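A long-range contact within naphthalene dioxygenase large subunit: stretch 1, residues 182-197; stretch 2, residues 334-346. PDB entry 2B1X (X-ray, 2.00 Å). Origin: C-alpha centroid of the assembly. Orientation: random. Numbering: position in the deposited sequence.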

# COMPACT_ATOMS: atom_id res chain seq x y z
N ASP A 182 -19.03 33.94 18.30
CA ASP A 182 -20.25 34.51 18.86
C ASP A 182 -20.57 35.94 18.42
O ASP A 182 -21.20 36.69 19.17
CB ASP A 182 -20.21 34.45 20.40
CG ASP A 182 -21.59 34.44 21.02
OD1 ASP A 182 -22.53 33.90 20.40
OD2 ASP A 182 -21.83 34.98 22.11
N ARG A 183 -20.15 36.30 17.22
CA ARG A 183 -20.34 37.65 16.71
C ARG A 183 -21.78 37.98 16.32
O ARG A 183 -22.15 39.11 16.38
CB ARG A 183 -19.41 37.91 15.52
CG ARG A 183 -17.94 37.83 15.86
CD ARG A 183 -17.02 38.24 14.73
NE ARG A 183 -16.96 37.28 13.63
CZ ARG A 183 -15.85 36.68 13.21
NH1 ARG A 183 -14.69 36.90 13.81
NH2 ARG A 183 -15.90 35.83 12.19
N SER A 184 -22.55 36.99 15.89
CA SER A 184 -23.86 37.22 15.29
C SER A 184 -24.98 36.51 16.06
O SER A 184 -24.74 35.51 16.74
CB SER A 184 -23.84 36.72 13.83
OG SER A 184 -23.84 35.29 13.78
N ASP A 185 -26.20 37.04 15.94
CA ASP A 185 -27.40 36.51 16.59
C ASP A 185 -27.80 35.13 16.08
O ASP A 185 -28.14 34.24 16.88
CB ASP A 185 -28.58 37.46 16.39
CG ASP A 185 -28.50 38.71 17.25
OD1 ASP A 185 -27.77 38.73 18.28
OD2 ASP A 185 -29.14 39.76 16.97
N ALA A 186 -27.78 34.97 14.76
CA ALA A 186 -28.14 33.69 14.15
C ALA A 186 -27.01 32.66 14.22
O ALA A 186 -27.26 31.47 14.07
CB ALA A 186 -28.60 33.90 12.70
N GLY A 187 -25.78 33.12 14.46
CA GLY A 187 -24.64 32.22 14.59
C GLY A 187 -23.94 31.90 13.28
O GLY A 187 -24.31 32.40 12.21
N LEU A 188 -22.91 31.08 13.39
CA LEU A 188 -22.10 30.59 12.28
C LEU A 188 -22.75 29.41 11.59
O LEU A 188 -23.48 28.62 12.23
CB LEU A 188 -20.76 30.11 12.85
CG LEU A 188 -19.44 30.86 12.68
CD1 LEU A 188 -19.55 32.27 12.12
CD2 LEU A 188 -18.67 30.82 13.99
N GLN A 189 -22.50 29.27 10.30
CA GLN A 189 -22.85 28.06 9.57
C GLN A 189 -21.64 27.49 8.86
O GLN A 189 -20.88 28.22 8.24
CB GLN A 189 -23.98 28.29 8.57
CG GLN A 189 -23.65 29.24 7.43
CD GLN A 189 -24.85 29.51 6.50
OE1 GLN A 189 -24.79 30.41 5.65
NE2 GLN A 189 -25.93 28.74 6.66
N VAL A 190 -21.44 26.17 8.99
CA VAL A 190 -20.48 25.47 8.14
C VAL A 190 -21.13 25.47 6.76
O VAL A 190 -22.31 25.15 6.63
CB VAL A 190 -20.27 23.98 8.61
CG1 VAL A 190 -19.62 23.12 7.51
CG2 VAL A 190 -19.46 23.94 9.87
N VAL A 191 -20.38 25.81 5.73
CA VAL A 191 -20.93 25.76 4.37
C VAL A 191 -20.59 24.46 3.69
O VAL A 191 -19.43 24.15 3.48
CB VAL A 191 -20.50 26.96 3.49
CG1 VAL A 191 -21.14 26.85 2.12
CG2 VAL A 191 -20.93 28.24 4.13
N GLY A 192 -21.63 23.70 3.36
CA GLY A 192 -21.48 22.40 2.75
C GLY A 192 -20.92 21.34 3.68
O GLY A 192 -21.57 20.90 4.62
N ALA A 193 -19.69 20.94 3.42
CA ALA A 193 -19.04 19.86 4.14
C ALA A 193 -17.54 20.23 4.22
O ALA A 193 -17.08 21.12 3.52
CB ALA A 193 -19.22 18.56 3.40
N PRO A 194 -16.80 19.57 5.09
CA PRO A 194 -15.35 19.78 5.12
C PRO A 194 -14.67 19.13 3.90
O PRO A 194 -15.14 18.11 3.38
CB PRO A 194 -14.93 19.10 6.41
CG PRO A 194 -16.01 18.01 6.61
CD PRO A 194 -17.26 18.62 6.13
N GLN A 195 -13.62 19.77 3.41
CA GLN A 195 -12.67 19.08 2.53
C GLN A 195 -11.95 18.09 3.41
O GLN A 195 -11.49 18.45 4.50
CB GLN A 195 -11.61 20.07 2.01
CG GLN A 195 -12.13 21.21 1.14
CD GLN A 195 -10.98 22.18 0.77
OE1 GLN A 195 -9.89 22.10 1.35
NE2 GLN A 195 -11.24 23.10 -0.13
N ARG A 196 -11.82 16.85 2.93
CA ARG A 196 -11.07 15.81 3.64
C ARG A 196 -10.02 15.17 2.73
O ARG A 196 -10.33 14.67 1.65
CB ARG A 196 -12.03 14.76 4.17
CG ARG A 196 -13.04 15.35 5.19
CD ARG A 196 -14.11 14.37 5.62
NE ARG A 196 -13.55 13.09 6.08
CZ ARG A 196 -14.27 12.05 6.52
NH1 ARG A 196 -15.61 12.10 6.55
NH2 ARG A 196 -13.65 10.93 6.91
N TRP A 197 -8.77 15.20 3.15
CA TRP A 197 -7.72 14.59 2.33
C TRP A 197 -6.61 14.13 3.27
O TRP A 197 -6.56 14.58 4.43
CB TRP A 197 -7.22 15.55 1.23
CG TRP A 197 -6.31 16.68 1.70
CD1 TRP A 197 -4.93 16.74 1.59
CD2 TRP A 197 -6.70 17.91 2.33
NE1 TRP A 197 -4.46 17.92 2.12
CE2 TRP A 197 -5.51 18.65 2.60
CE3 TRP A 197 -7.92 18.46 2.74
CZ2 TRP A 197 -5.52 19.92 3.21
CZ3 TRP A 197 -7.92 19.73 3.35
CH2 TRP A 197 -6.74 20.43 3.57
N MET A 334 -1.87 11.82 8.47
CA MET A 334 -3.05 12.41 9.06
C MET A 334 -4.10 12.67 7.99
O MET A 334 -3.77 12.67 6.79
CB MET A 334 -2.66 13.69 9.82
CG MET A 334 -2.21 14.85 8.88
SD MET A 334 -2.39 16.47 9.69
CE MET A 334 -0.95 17.32 9.02
N GLU A 335 -5.34 12.89 8.41
CA GLU A 335 -6.41 13.32 7.48
C GLU A 335 -6.82 14.71 7.93
O GLU A 335 -7.17 14.88 9.10
CB GLU A 335 -7.61 12.36 7.52
CG GLU A 335 -8.81 12.72 6.62
CD GLU A 335 -9.89 11.63 6.59
OE1 GLU A 335 -9.63 10.47 6.99
OE2 GLU A 335 -11.02 11.90 6.17
N VAL A 336 -6.67 15.70 7.05
CA VAL A 336 -7.13 17.04 7.35
C VAL A 336 -8.63 17.06 7.07
O VAL A 336 -9.08 16.44 6.10
CB VAL A 336 -6.44 18.12 6.50
CG1 VAL A 336 -6.90 19.56 6.94
CG2 VAL A 336 -4.92 17.99 6.58
N MET A 337 -9.38 17.67 7.98
CA MET A 337 -10.80 18.04 7.72
C MET A 337 -10.90 19.55 7.83
O MET A 337 -10.86 20.07 8.95
CB MET A 337 -11.76 17.35 8.70
CG MET A 337 -11.42 15.82 8.83
SD MET A 337 -12.79 14.86 9.48
CE MET A 337 -11.98 13.23 9.71
N SER A 338 -11.06 20.25 6.70
CA SER A 338 -11.05 21.71 6.70
C SER A 338 -12.44 22.28 6.42
O SER A 338 -13.03 22.05 5.36
CB SER A 338 -10.06 22.24 5.67
OG SER A 338 -10.06 23.66 5.73
N PHE A 339 -12.97 22.99 7.41
CA PHE A 339 -14.34 23.54 7.35
C PHE A 339 -14.27 25.02 7.05
O PHE A 339 -13.41 25.73 7.57
CB PHE A 339 -15.01 23.37 8.72
CG PHE A 339 -15.14 21.94 9.20
CD1 PHE A 339 -14.08 21.27 9.82
CD2 PHE A 339 -16.38 21.27 9.10
CE1 PHE A 339 -14.22 19.94 10.30
CE2 PHE A 339 -16.56 19.99 9.59
CZ PHE A 339 -15.47 19.29 10.18
N PHE A 340 -15.16 25.50 6.19
CA PHE A 340 -15.34 26.95 5.99
C PHE A 340 -16.62 27.37 6.69
O PHE A 340 -17.66 26.71 6.53
CB PHE A 340 -15.41 27.29 4.49
CG PHE A 340 -15.90 28.69 4.21
CD1 PHE A 340 -15.06 29.79 4.40
CD2 PHE A 340 -17.20 28.91 3.80
CE1 PHE A 340 -15.49 31.10 4.15
CE2 PHE A 340 -17.68 30.24 3.55
CZ PHE A 340 -16.81 31.32 3.73
N LEU A 341 -16.55 28.45 7.48
CA LEU A 341 -17.72 28.93 8.21
C LEU A 341 -17.97 30.39 7.94
O LEU A 341 -17.04 31.14 7.66
CB LEU A 341 -17.56 28.72 9.72
CG LEU A 341 -17.47 27.27 10.24
CD1 LEU A 341 -16.09 26.78 10.15
CD2 LEU A 341 -17.96 27.19 11.70
N VAL A 342 -19.23 30.80 8.01
CA VAL A 342 -19.60 32.22 7.82
C VAL A 342 -20.90 32.48 8.59
O VAL A 342 -21.71 31.56 8.81
CB VAL A 342 -19.69 32.60 6.31
CG1 VAL A 342 -20.86 31.88 5.60
CG2 VAL A 342 -19.71 34.14 6.07
N GLU A 343 -21.08 33.73 9.02
CA GLU A 343 -22.25 34.10 9.81
C GLU A 343 -23.48 33.87 8.95
O GLU A 343 -23.49 34.27 7.79
CB GLU A 343 -22.14 35.57 10.24
CG GLU A 343 -21.17 35.82 11.40
CD GLU A 343 -19.68 35.84 11.04
OE1 GLU A 343 -18.86 35.92 11.99
OE2 GLU A 343 -19.29 35.77 9.83
N LYS A 344 -24.48 33.18 9.50
CA LYS A 344 -25.70 32.85 8.76
C LYS A 344 -26.36 34.08 8.13
O LYS A 344 -26.91 34.00 7.03
CB LYS A 344 -26.74 32.13 9.64
CG LYS A 344 -26.35 30.69 10.04
CD LYS A 344 -27.40 30.10 11.00
CE LYS A 344 -26.92 28.78 11.59
NZ LYS A 344 -26.18 28.96 12.91
N ASP A 345 -26.31 35.21 8.83
CA ASP A 345 -26.96 36.45 8.39
C ASP A 345 -26.09 37.41 7.59
O ASP A 345 -26.53 38.54 7.27
CB ASP A 345 -27.58 37.21 9.57
CG ASP A 345 -28.89 36.63 10.03
OD1 ASP A 345 -29.48 35.79 9.30
OD2 ASP A 345 -29.41 36.96 11.12
N ALA A 346 -24.86 37.02 7.28
CA ALA A 346 -24.06 37.80 6.35
C ALA A 346 -24.79 37.85 5.01
O ALA A 346 -25.49 36.91 4.65
CB ALA A 346 -22.68 37.24 6.20
O HOH W 1 -18.97 34.64 14.96
O HOH W 2 -25.45 35.46 11.40
O HOH W 3 -16.82 23.66 4.88

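How does one long strand hold a partner that bends away midway? Residues 334-343 form two antiparallel ladders with the other stretch, around Leu188 to Val190 and around Gln195 to Trp197, and the register shifts by two between them. Gln189 and Val342 exchange backbone hydrogen bonds (Gln189 N to Val342 O, 2.8 Å; Val342 N to Gln189 O, 3.1 Å), as do Gln195 with Ser338 and Trp197 with Val336. Where the chains part, water 3 fills the gap: it accepts from Phe340 N and donates to Val191 O and Ala193 O.

Which bumps fill which hollows? Pro194 lays its ring over the face of Phe339, with Pro194 CB 3.6 Å from the ring centroid and almost on the normal, so a C-H of Pro194 CB can meet the pi cloud. Val190 CG1 sits at the edge of the same ring, 4.1 Å from Phe339 CD2, while Val190 CG2 packs against Leu341 CG at 3.9 Å. Val191 CG2 fits the corner formed by Phe340 CD2 (3.8 Å) and Val342 CG1 (3.9 Å). Farther along, the flat face of Trp197 covers Val336, whose CB lies 3.7 Å from the centroid of the six-membered ring; Ser338 CB borders the ring's edge.

Where do charges meet? Arg196 NE reaches Glu335 OE2 at 2.8 Å in a salt bridge, with Met337 SD over one face of the guanidinium. Near the other end, Arg183 NE pairs with Glu343 OE1 at 2.9 Å, and water 1 links that same oxygen to Arg183 N.

What closes the turn end? Lys344 curls back so that its NZ donates to Ala186 O (3.0 Å) and Leu188 O (2.8 Å), while Lys344 N bonds nearly straight to Gly187 O at 2.8 Å. An ideal CB on Gly187 would lie only 3.2 Å from Lys344 NZ and be jammed against Ala186 O.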